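Local coordinates for methylenetetrahydrofolate--tRNA-(uracil-5-)-methyltransferase TrmFO (Thermus thermophilus, PDB 3G5R), which probably catalyses the folate-dependent methylation of uridine 54 in tRNA to 5-methyluridine, using FAD and a reduced nicotinamide cofactor, at residues F153-D158 with N310-A315; A177-Q182 with F257-L262; A268-S273 with L399-E404; M79-L84 with E98-Y103. All coordinates share one frame; numbering follows the deposited sequence.

How the contacts relate
Contact 4 closes first along the chain, before contact 1 opens; contact 2 lies nested inside the loop that contact 1 closes, and contact 3 follows contact 2 while its segments alternate with those of contact 1. Contacts 1, 2 and 3 all reach one antiparallel sheet, in which strand 271-274 stands between strands 258-264 and 154-165, with 301-313 at the border. Contacts 2 and 3 touch where Leu262 packs on Trp272 and Ser273; the centres of contacts 1 and 3 are about 24 Å apart. Contact 4 joins two helices about 29 Å from contact 1, centre to centre. The sheet thus runs from the tetrahydrofolate site at Asn310 out to the far loop 177-182.

Contact 1 of 4, residues F153-D158 with N310-A315; sequences FLAYYD and NTYLNA. With THG ((6S)-5,6,7,8-tetrahydrofolate), chain C; EDO (1,2-ethanediol), chain E.
The outermost strand of the large sheet, 301-313, pairs antiparallel with its neighbour 154-165 beside the folate site. Ala155 and Tyr312 form a hydrogen-bonded pair: Ala155 N gives a nearly straight bond to Tyr312 O (2.9 Å), and Tyr312 N returns one to Ala155 O. The ladder is prolonged by Asn314 N to Phe153 O and, past the corner at Tyr156, by Asn310 N to Tyr156 O.

On one side of the sheet Leu154 CD1 rests between Leu313 CD2 and Thr311 CG2, while its CD2 sits over the centre of the Tyr156 ring. On the other side the Tyr312 ring, with CG placed between its backbone N and carbonyl carbon (chi1 72°), reaches across so that CE1 touches Ala155 CB at 3.6 Å; Tyr157 O lies at the ring edge, in plane. A water donates to both Tyr157 O (2.7 Å) and Tyr312 OH, and this hydroxyl is also bonded to Phe390 O.

Asn314, the N-cap of the helix that follows, donates from ND2 to Pro387 O and to O2 of an ethanediol (3.0 Å) that probably comes from the crystallisation liquor. Asn310 OD1 accepts from N2 of tetrahydrofolate at 2.7 Å, and Arg309 O is also hydrogen-bonded to the ligand. The paired backbone probably steadies the strand that offers Asn310 OD1, a side-chain acceptor, to the 2-amino group of the pterin.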
# COMPACT_ATOMS: atom_id res chain seq x y z
N PHE A 153 1.68 14.74 -9.12
CA PHE A 153 1.12 13.39 -9.10
C PHE A 153 2.17 12.31 -8.84
O PHE A 153 1.87 11.12 -8.89
CB PHE A 153 0.37 13.11 -10.41
CG PHE A 153 -0.82 14.00 -10.62
CD1 PHE A 153 -2.08 13.63 -10.17
CD2 PHE A 153 -0.68 15.22 -11.26
CE1 PHE A 153 -3.17 14.45 -10.36
CE2 PHE A 153 -1.77 16.05 -11.45
CZ PHE A 153 -3.02 15.66 -11.00
N LEU A 154 3.40 12.73 -8.58
CA LEU A 154 4.45 11.82 -8.14
C LEU A 154 5.12 12.40 -6.91
O LEU A 154 5.46 13.58 -6.88
CB LEU A 154 5.48 11.58 -9.26
CG LEU A 154 6.70 10.72 -8.91
CD1 LEU A 154 7.22 9.97 -10.13
CD2 LEU A 154 7.81 11.55 -8.28
N ALA A 155 5.30 11.57 -5.89
CA ALA A 155 5.99 12.00 -4.68
C ALA A 155 7.30 11.24 -4.55
O ALA A 155 7.43 10.12 -5.04
CB ALA A 155 5.12 11.77 -3.45
N TYR A 156 8.27 11.86 -3.88
CA TYR A 156 9.57 11.25 -3.63
C TYR A 156 9.67 10.72 -2.21
O TYR A 156 10.58 9.96 -1.89
CB TYR A 156 10.69 12.27 -3.86
CG TYR A 156 10.95 12.59 -5.31
CD1 TYR A 156 11.58 11.67 -6.14
CD2 TYR A 156 10.59 13.82 -5.84
CE1 TYR A 156 11.84 11.97 -7.47
CE2 TYR A 156 10.84 14.12 -7.16
CZ TYR A 156 11.47 13.20 -7.97
OH TYR A 156 11.71 13.51 -9.29
N TYR A 157 8.75 11.15 -1.35
CA TYR A 157 8.70 10.68 0.02
C TYR A 157 7.26 10.40 0.41
O TYR A 157 6.34 11.03 -0.11
CB TYR A 157 9.28 11.73 0.97
CG TYR A 157 10.75 12.02 0.73
CD1 TYR A 157 11.16 12.89 -0.28
CD2 TYR A 157 11.73 11.43 1.52
CE1 TYR A 157 12.50 13.15 -0.50
CE2 TYR A 157 13.07 11.70 1.32
CZ TYR A 157 13.45 12.55 0.30
OH TYR A 157 14.78 12.82 0.09
N ASP A 158 7.06 9.45 1.32
CA ASP A 158 5.77 9.36 1.96
C ASP A 158 5.85 9.97 3.36
O ASP A 158 6.92 10.08 3.94
CB ASP A 158 5.18 7.93 1.94
CG ASP A 158 6.10 6.88 2.54
OD1 ASP A 158 5.91 5.69 2.22
OD2 ASP A 158 7.00 7.23 3.33
N ASN A 310 10.61 7.33 -0.72
CA ASN A 310 9.69 6.41 -1.37
C ASN A 310 9.02 7.08 -2.56
O ASN A 310 8.10 7.86 -2.39
CB ASN A 310 8.63 5.99 -0.35
CG ASN A 310 7.75 4.84 -0.83
OD1 ASN A 310 8.13 3.67 -0.73
ND2 ASN A 310 6.56 5.17 -1.32
N THR A 311 9.50 6.78 -3.76
CA THR A 311 8.89 7.32 -4.97
C THR A 311 7.60 6.57 -5.30
O THR A 311 7.61 5.35 -5.41
CB THR A 311 9.86 7.24 -6.16
OG1 THR A 311 10.98 8.11 -5.91
CG2 THR A 311 9.19 7.66 -7.45
N TYR A 312 6.50 7.30 -5.43
CA TYR A 312 5.23 6.66 -5.78
C TYR A 312 4.27 7.61 -6.47
O TYR A 312 4.40 8.83 -6.36
CB TYR A 312 4.57 6.03 -4.54
CG TYR A 312 4.00 7.02 -3.55
CD1 TYR A 312 4.82 7.75 -2.70
CD2 TYR A 312 2.63 7.22 -3.44
CE1 TYR A 312 4.31 8.65 -1.79
CE2 TYR A 312 2.10 8.12 -2.53
CZ TYR A 312 2.94 8.83 -1.71
OH TYR A 312 2.42 9.72 -0.80
N LEU A 313 3.30 7.04 -7.18
CA LEU A 313 2.32 7.81 -7.93
C LEU A 313 1.04 8.04 -7.14
O LEU A 313 0.72 7.28 -6.23
CB LEU A 313 1.96 7.07 -9.22
CG LEU A 313 3.09 6.86 -10.21
CD1 LEU A 313 2.67 5.87 -11.29
CD2 LEU A 313 3.50 8.19 -10.82
N ASN A 314 0.32 9.10 -7.50
CA ASN A 314 -1.01 9.31 -6.94
C ASN A 314 -1.99 8.37 -7.63
O ASN A 314 -2.60 8.72 -8.64
CB ASN A 314 -1.46 10.76 -7.12
CG ASN A 314 -2.68 11.10 -6.27
OD1 ASN A 314 -3.70 10.41 -6.33
ND2 ASN A 314 -2.57 12.15 -5.48
N ALA A 315 -2.12 7.17 -7.08
CA ALA A 315 -2.93 6.13 -7.71
C ALA A 315 -4.38 6.55 -7.93
O ALA A 315 -4.93 6.30 -9.00
CB ALA A 315 -2.85 4.82 -6.91
N3 THG C . 9.55 1.59 2.37
C2 THG C . 10.50 2.50 2.04
N1 THG C . 11.63 2.64 2.82
C8A THG C . 11.79 1.87 3.93
C4A THG C . 10.80 0.91 4.28
C4 THG C . 9.72 0.78 3.52
N8 THG C . 13.01 2.02 4.79
C7 THG C . 13.28 0.96 5.77
C6 THG C . 11.98 0.44 6.39
N5 THG C . 11.00 0.09 5.43
O4 THG C . 8.73 -0.15 3.86
N2 THG C . 10.34 3.31 0.85
C1 EDO E . 0.92 11.35 -4.01
O1 EDO E . 0.28 12.00 -2.90
C2 EDO E . 1.41 12.40 -5.00
O2 EDO E . 0.29 13.12 -5.52
O HOH W 1 3.91 12.08 0.40

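Contact 2 of 4, residues A177-Q182 with F257-L262; sequences AGRYGQ and FAVVQL
Gln182 and Gln261 reach toward each other from opposite directions and join amide to amide, their planes only 19° apart. Gln261 NE2 donates to Gln182 OE1 at 3.1 Å, in the carbonyl plane and on a lone pair, and Gln182 NE2 answers with a 2.9 Å bond to Gln261 OE1. Each acceptor lies close to the plane of the amide that donates to it, so the two groups form a nearly flat, cyclic pair. Gln182 OE1 takes a second, almost straight bond from Arg179 N (2.9 Å), while Gln261 NE2 is shared with Asn188 OD1.

The guanidinium of Arg179 is turned otherwise: its plane stands 33° from the Gln261 amide, and it lies across that group, with Gln261 CD 3.5 Å above one face and toward its rim. Gln261 OE1 sits over this same face, too poorly angled for a direct bond; a water bridges instead, donating to Gln261 OE1 (2.7 Å) and accepting from Arg179 NH1. Arg179 NE is anchored on Lys243 O, and NH1 passes 4.0 Å from Val259 CG2. A leucine in place of Gln182 would probably leave both polar ends of the Gln261 amide without these mates and deprive Arg179 N of its acceptor. Residues 179-182 form a type II beta turn, with Gly181 at a positive phi, and the paired amides tie this hairpin-like connection between strands 175-176 and 187-191 to strand 258-264.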
# COMPACT_ATOMS: atom_id res chain seq x y z
N ALA A 177 -17.71 17.62 12.10
CA ALA A 177 -17.72 19.04 11.78
C ALA A 177 -16.45 19.44 11.05
O ALA A 177 -15.49 18.67 11.00
CB ALA A 177 -17.88 19.87 13.06
N GLY A 178 -16.44 20.64 10.47
CA GLY A 178 -15.25 21.15 9.81
C GLY A 178 -14.94 22.57 10.24
O GLY A 178 -15.85 23.32 10.61
N ARG A 179 -13.66 22.94 10.21
CA ARG A 179 -13.25 24.31 10.51
C ARG A 179 -13.54 25.17 9.29
O ARG A 179 -14.04 24.67 8.28
CB ARG A 179 -11.76 24.39 10.81
CG ARG A 179 -11.26 23.49 11.93
CD ARG A 179 -9.81 23.84 12.24
NE ARG A 179 -9.16 22.83 13.06
CZ ARG A 179 -8.26 21.96 12.62
NH1 ARG A 179 -7.72 21.08 13.46
NH2 ARG A 179 -7.89 21.97 11.34
N TYR A 180 -13.21 26.45 9.37
CA TYR A 180 -13.34 27.32 8.21
C TYR A 180 -12.44 26.83 7.09
O TYR A 180 -11.23 26.69 7.27
CB TYR A 180 -13.00 28.77 8.56
CG TYR A 180 -13.04 29.69 7.36
CD1 TYR A 180 -11.87 30.20 6.81
CD2 TYR A 180 -14.25 30.03 6.76
CE1 TYR A 180 -11.90 31.03 5.71
CE2 TYR A 180 -14.29 30.86 5.66
CZ TYR A 180 -13.11 31.36 5.13
OH TYR A 180 -13.15 32.19 4.03
N GLY A 181 -13.03 26.54 5.93
CA GLY A 181 -12.28 26.09 4.78
C GLY A 181 -12.21 24.58 4.67
O GLY A 181 -11.61 24.04 3.74
N GLN A 182 -12.82 23.89 5.63
CA GLN A 182 -12.84 22.43 5.64
C GLN A 182 -14.20 21.87 5.27
O GLN A 182 -15.21 22.56 5.35
CB GLN A 182 -12.49 21.91 7.03
CG GLN A 182 -11.02 21.69 7.30
CD GLN A 182 -10.79 20.92 8.59
OE1 GLN A 182 -11.57 21.03 9.53
NE2 GLN A 182 -9.71 20.14 8.63
N PHE A 257 -10.60 22.71 23.91
CA PHE A 257 -9.24 23.23 24.06
C PHE A 257 -8.39 22.78 22.88
O PHE A 257 -7.57 23.55 22.36
CB PHE A 257 -8.59 22.77 25.37
CG PHE A 257 -7.19 23.26 25.52
CD1 PHE A 257 -6.94 24.54 26.01
CD2 PHE A 257 -6.11 22.48 25.13
CE1 PHE A 257 -5.64 25.02 26.12
CE2 PHE A 257 -4.81 22.95 25.25
CZ PHE A 257 -4.58 24.22 25.74
N ALA A 258 -8.59 21.54 22.45
CA ALA A 258 -7.84 20.98 21.33
C ALA A 258 -8.64 19.85 20.71
O ALA A 258 -9.57 19.33 21.33
CB ALA A 258 -6.50 20.46 21.81
N VAL A 259 -8.29 19.45 19.49
CA VAL A 259 -8.91 18.27 18.90
C VAL A 259 -7.88 17.41 18.19
O VAL A 259 -6.79 17.86 17.85
CB VAL A 259 -9.98 18.65 17.85
CG1 VAL A 259 -11.14 19.42 18.50
CG2 VAL A 259 -9.37 19.46 16.72
N VAL A 260 -8.21 16.14 17.99
CA VAL A 260 -7.55 15.36 16.96
C VAL A 260 -8.61 15.13 15.90
O VAL A 260 -9.72 14.69 16.21
CB VAL A 260 -7.02 14.01 17.47
CG1 VAL A 260 -6.48 13.18 16.31
CG2 VAL A 260 -5.94 14.23 18.52
N GLN A 261 -8.29 15.46 14.66
CA GLN A 261 -9.24 15.28 13.57
C GLN A 261 -8.94 13.99 12.83
O GLN A 261 -7.79 13.59 12.71
CB GLN A 261 -9.19 16.44 12.59
CG GLN A 261 -9.70 17.75 13.14
CD GLN A 261 -10.00 18.73 12.03
OE1 GLN A 261 -9.14 19.01 11.19
NE2 GLN A 261 -11.23 19.23 11.99
N LEU A 262 -10.00 13.35 12.35
CA LEU A 262 -9.85 12.18 11.50
C LEU A 262 -10.54 12.42 10.17
O LEU A 262 -11.59 13.06 10.11
CB LEU A 262 -10.41 10.92 12.16
CG LEU A 262 -9.55 10.38 13.31
CD1 LEU A 262 -10.06 10.91 14.63
CD2 LEU A 262 -9.55 8.87 13.29
O HOH W 2 -6.46 18.95 11.66

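Contact 3 of 4, residues A268-S273 with L399-E404; sequences AGRMWS and LVPPVE
The polar contacts are carried by Arg270, whose guanidinium lies flat against the backbone of the 399-404 loop and so joins the start of strand 271-274 to the loop before helix 409-430. Val400 O stands 3.1 Å above one face of that group, offset toward its rim, and Pro401 N is over the centre of the same face. NE is 3.1 Å from Val400 O, but the angle is too poor for a hydrogen bond; its N-H instead goes to Gly398 O. A bend at chi3 (-71°) turns the planar end to face the peptide. NH2 also comes within 3.6 Å of Leu399 O.

Van der Waals contacts complete that layer. Pro401 CA packs 3.6 Å from Arg270 NH1, and Ala268 CB lies against the opposite face of the guanidinium, toward its rim. Deeper in, the sulfur of Met271 meets Leu399 CD2 at 3.8 Å, its CE following at 4.0 Å as the two side chains pass at a slant. Tyr381 of helix 374-384 and Met393 touch both of them.

Within 268-273 itself, Trp272 NE1 bonds to Gly269 O, and Asp266 accepts from the backbone N of Arg270 and of Met271. With an alanine at Arg270, Gly398 O would probably lose its donor and the Val400-Pro401 peptide the flat group packed against it. Since peptide oxygens gather about the guanidinium, its positive charge is likely to be eased by their dipoles.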
# COMPACT_ATOMS: atom_id res chain seq x y z
N ALA A 268 -15.46 3.40 1.06
CA ALA A 268 -16.44 2.76 1.94
C ALA A 268 -16.53 3.38 3.34
O ALA A 268 -17.49 3.12 4.08
CB ALA A 268 -16.16 1.27 2.04
N GLY A 269 -15.54 4.18 3.72
CA GLY A 269 -15.56 4.82 5.02
C GLY A 269 -15.15 3.94 6.19
O GLY A 269 -15.44 4.25 7.34
N ARG A 270 -14.46 2.83 5.90
CA ARG A 270 -13.99 1.96 6.98
C ARG A 270 -12.66 2.43 7.57
O ARG A 270 -12.28 1.98 8.65
CB ARG A 270 -13.83 0.53 6.48
CG ARG A 270 -15.14 -0.16 6.14
CD ARG A 270 -14.89 -1.59 5.70
NE ARG A 270 -14.25 -1.67 4.39
CZ ARG A 270 -14.91 -1.82 3.24
NH1 ARG A 270 -16.24 -1.87 3.24
NH2 ARG A 270 -14.24 -1.90 2.09
N MET A 271 -11.99 3.33 6.86
CA MET A 271 -10.60 3.65 7.15
C MET A 271 -10.42 5.16 7.27
O MET A 271 -10.61 5.90 6.30
CB MET A 271 -9.70 3.11 6.03
CG MET A 271 -9.76 1.59 5.88
SD MET A 271 -8.94 1.00 4.38
CE MET A 271 -7.23 1.40 4.75
N TRP A 272 -10.05 5.60 8.47
CA TRP A 272 -9.92 7.02 8.78
C TRP A 272 -8.54 7.32 9.34
O TRP A 272 -8.07 6.63 10.25
CB TRP A 272 -10.99 7.42 9.80
CG TRP A 272 -12.36 7.44 9.21
CD1 TRP A 272 -13.05 6.38 8.69
CD2 TRP A 272 -13.21 8.59 9.05
NE1 TRP A 272 -14.27 6.79 8.22
CE2 TRP A 272 -14.40 8.14 8.43
CE3 TRP A 272 -13.08 9.94 9.37
CZ2 TRP A 272 -15.45 9.01 8.13
CZ3 TRP A 272 -14.13 10.80 9.07
CH2 TRP A 272 -15.30 10.33 8.46
N SER A 273 -7.90 8.35 8.81
CA SER A 273 -6.55 8.71 9.24
C SER A 273 -6.59 9.86 10.22
O SER A 273 -7.53 10.66 10.22
CB SER A 273 -5.69 9.10 8.04
OG SER A 273 -6.15 10.32 7.46
N LEU A 399 -9.55 -3.04 4.23
CA LEU A 399 -9.69 -2.97 2.78
C LEU A 399 -10.87 -3.77 2.22
O LEU A 399 -11.27 -3.57 1.07
CB LEU A 399 -8.41 -3.46 2.10
CG LEU A 399 -7.16 -2.64 2.39
CD1 LEU A 399 -5.94 -3.34 1.81
CD2 LEU A 399 -7.30 -1.25 1.80
N VAL A 400 -11.41 -4.67 3.03
CA VAL A 400 -12.49 -5.54 2.59
C VAL A 400 -13.75 -5.29 3.41
O VAL A 400 -13.68 -4.74 4.50
CB VAL A 400 -12.09 -7.04 2.66
CG1 VAL A 400 -10.83 -7.30 1.82
CG2 VAL A 400 -11.88 -7.48 4.11
N PRO A 401 -14.92 -5.69 2.88
CA PRO A 401 -16.18 -5.49 3.60
C PRO A 401 -16.19 -6.22 4.94
O PRO A 401 -15.49 -7.20 5.12
CB PRO A 401 -17.22 -6.11 2.65
CG PRO A 401 -16.60 -6.01 1.31
CD PRO A 401 -15.14 -6.24 1.53
N PRO A 402 -16.99 -5.72 5.89
CA PRO A 402 -17.04 -6.38 7.20
C PRO A 402 -17.80 -7.69 7.10
O PRO A 402 -18.47 -7.94 6.10
CB PRO A 402 -17.83 -5.39 8.06
CG PRO A 402 -18.69 -4.65 7.09
CD PRO A 402 -17.95 -4.60 5.78
N VAL A 403 -17.66 -8.52 8.13
CA VAL A 403 -18.49 -9.71 8.25
C VAL A 403 -19.60 -9.41 9.24
O VAL A 403 -19.34 -9.10 10.41
CB VAL A 403 -17.68 -10.93 8.73
CG1 VAL A 403 -18.61 -11.97 9.33
CG2 VAL A 403 -16.89 -11.52 7.58
N GLU A 404 -20.84 -9.47 8.77
CA GLU A 404 -21.99 -9.18 9.62
C GLU A 404 -22.30 -10.36 10.54
O GLU A 404 -22.09 -11.52 10.18
CB GLU A 404 -23.20 -8.81 8.77
CG GLU A 404 -23.07 -7.46 8.08
CD GLU A 404 -24.23 -7.17 7.14
OE1 GLU A 404 -24.95 -8.12 6.77
OE2 GLU A 404 -24.42 -5.99 6.78

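Contact 4 of 4, residues M79-L84 with E98-Y103; sequences MEAADL and EEFSGY. With CA (calcium ion), chain D.
Tyr103 meets three residues of helix 77-84 at once. Its hydroxyl donates to Glu80 OE1 at 2.5 Å, a short bond that uses the anti lone pair of that oxygen; OE1 lies in the plane of the ring, at its edge, whereas the carboxylate is turned 67° from the ring. Leu84 CD1 sits over one face, 3.5 Å from CZ, and Ala81 CB touches CD2 at 3.8 Å. The second aromatic ring, Phe100, brings CD2 to Ala81 CB at the same separation and presents its edge to Ala82 N, with Ala82 CB alongside CE2. Ala81 is therefore wedged between the two rings, and its small size suits a place where the CA atoms of Ala81 and Phe100 are 5.3 Å apart.

Torsions set this up: both rings leave with CG opposite the backbone N (chi1 -176° for Tyr103), while Glu80 stretches out beyond CG to meet the hydroxyl. Arg107, a salt-bridge partner of Glu80 OE1, anchors the carboxylate further. A water donates to Ala81 O and, weakly, to Glu99 O. Leu84 O binds a calcium ion at 2.5 Å, alongside four waters.

The short helix segments run roughly antiparallel, at 143° and 8.6 Å between axes. Strand 92-95 packs against both helices, Val95 touching Ala82 and Phe100, while Met79 packs on helix 63-73; Phe100 also comes near Leu11 of the predicted FAD-binding stretch.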
# COMPACT_ATOMS: atom_id res chain seq x y z
N MET A 79 5.77 -16.42 -4.47
CA MET A 79 5.37 -17.36 -3.43
C MET A 79 6.07 -18.71 -3.57
O MET A 79 6.40 -19.34 -2.57
CB MET A 79 3.85 -17.55 -3.39
CG MET A 79 3.08 -16.32 -2.93
SD MET A 79 3.63 -15.69 -1.33
CE MET A 79 3.25 -17.09 -0.26
N GLU A 80 6.28 -19.15 -4.80
CA GLU A 80 7.03 -20.38 -5.07
C GLU A 80 8.46 -20.26 -4.52
O GLU A 80 8.94 -21.13 -3.76
CB GLU A 80 7.05 -20.64 -6.58
CG GLU A 80 7.93 -21.79 -7.03
CD GLU A 80 7.82 -22.05 -8.52
OE1 GLU A 80 8.85 -22.32 -9.16
OE2 GLU A 80 6.69 -21.98 -9.05
N ALA A 81 9.13 -19.17 -4.88
CA ALA A 81 10.48 -18.88 -4.41
C ALA A 81 10.52 -18.77 -2.88
O ALA A 81 11.46 -19.25 -2.24
CB ALA A 81 11.01 -17.60 -5.06
N ALA A 82 9.51 -18.13 -2.30
CA ALA A 82 9.47 -17.96 -0.85
C ALA A 82 9.34 -19.31 -0.13
O ALA A 82 10.05 -19.57 0.83
CB ALA A 82 8.35 -17.01 -0.44
N ASP A 83 8.42 -20.15 -0.61
CA ASP A 83 8.21 -21.44 0.04
C ASP A 83 9.50 -22.26 0.01
O ASP A 83 9.84 -22.93 0.98
CB ASP A 83 7.10 -22.23 -0.66
CG ASP A 83 5.71 -21.80 -0.22
OD1 ASP A 83 5.57 -21.22 0.88
OD2 ASP A 83 4.75 -22.08 -0.97
N LEU A 84 10.21 -22.20 -1.12
CA LEU A 84 11.44 -22.96 -1.29
C LEU A 84 12.62 -22.36 -0.53
O LEU A 84 13.63 -23.02 -0.34
CB LEU A 84 11.80 -23.08 -2.78
CG LEU A 84 10.79 -23.84 -3.63
CD1 LEU A 84 11.14 -23.73 -5.11
CD2 LEU A 84 10.71 -25.31 -3.20
N GLU A 98 19.08 -14.63 -0.30
CA GLU A 98 19.89 -14.96 -1.46
C GLU A 98 19.29 -16.13 -2.24
O GLU A 98 19.32 -16.14 -3.47
CB GLU A 98 21.33 -15.28 -1.03
CG GLU A 98 22.12 -14.07 -0.55
CD GLU A 98 21.54 -13.44 0.72
OE1 GLU A 98 21.44 -12.19 0.76
OE2 GLU A 98 21.17 -14.19 1.65
N GLU A 99 18.74 -17.10 -1.53
CA GLU A 99 18.10 -18.23 -2.20
C GLU A 99 16.83 -17.77 -2.91
O GLU A 99 16.52 -18.23 -4.02
CB GLU A 99 17.79 -19.34 -1.19
CG GLU A 99 17.14 -20.56 -1.83
CD GLU A 99 18.04 -21.22 -2.86
OE1 GLU A 99 19.28 -21.19 -2.69
OE2 GLU A 99 17.51 -21.78 -3.84
N PHE A 100 16.10 -16.87 -2.27
CA PHE A 100 14.86 -16.32 -2.81
C PHE A 100 15.12 -15.60 -4.14
O PHE A 100 14.52 -15.92 -5.16
CB PHE A 100 14.24 -15.37 -1.78
CG PHE A 100 13.05 -14.59 -2.27
CD1 PHE A 100 13.20 -13.28 -2.71
CD2 PHE A 100 11.78 -15.15 -2.26
CE1 PHE A 100 12.10 -12.55 -3.14
CE2 PHE A 100 10.68 -14.42 -2.69
CZ PHE A 100 10.84 -13.12 -3.14
N SER A 101 16.03 -14.63 -4.12
CA SER A 101 16.30 -13.85 -5.32
C SER A 101 17.04 -14.68 -6.37
O SER A 101 16.84 -14.49 -7.57
CB SER A 101 17.09 -12.59 -4.98
OG SER A 101 18.40 -12.93 -4.56
N GLY A 102 17.89 -15.60 -5.92
CA GLY A 102 18.62 -16.45 -6.84
C GLY A 102 17.70 -17.34 -7.65
O GLY A 102 17.87 -17.51 -8.86
N TYR A 103 16.70 -17.91 -6.98
CA TYR A 103 15.73 -18.78 -7.62
C TYR A 103 14.90 -18.01 -8.65
O TYR A 103 14.72 -18.46 -9.78
CB TYR A 103 14.82 -19.41 -6.56
CG TYR A 103 13.84 -20.41 -7.11
CD1 TYR A 103 14.19 -21.74 -7.24
CD2 TYR A 103 12.56 -20.03 -7.48
CE1 TYR A 103 13.29 -22.67 -7.75
CE2 TYR A 103 11.66 -20.95 -7.98
CZ TYR A 103 12.04 -22.27 -8.11
OH TYR A 103 11.15 -23.19 -8.61
CA CA D . 15.02 -24.56 0.98
O HOH W 3 13.79 -20.16 -3.48
O HOH W 4 15.67 -26.21 2.96
O HOH W 5 13.59 -23.77 3.09
O HOH W 6 17.52 -25.70 0.33
O HOH W 7 16.23 -24.11 -1.58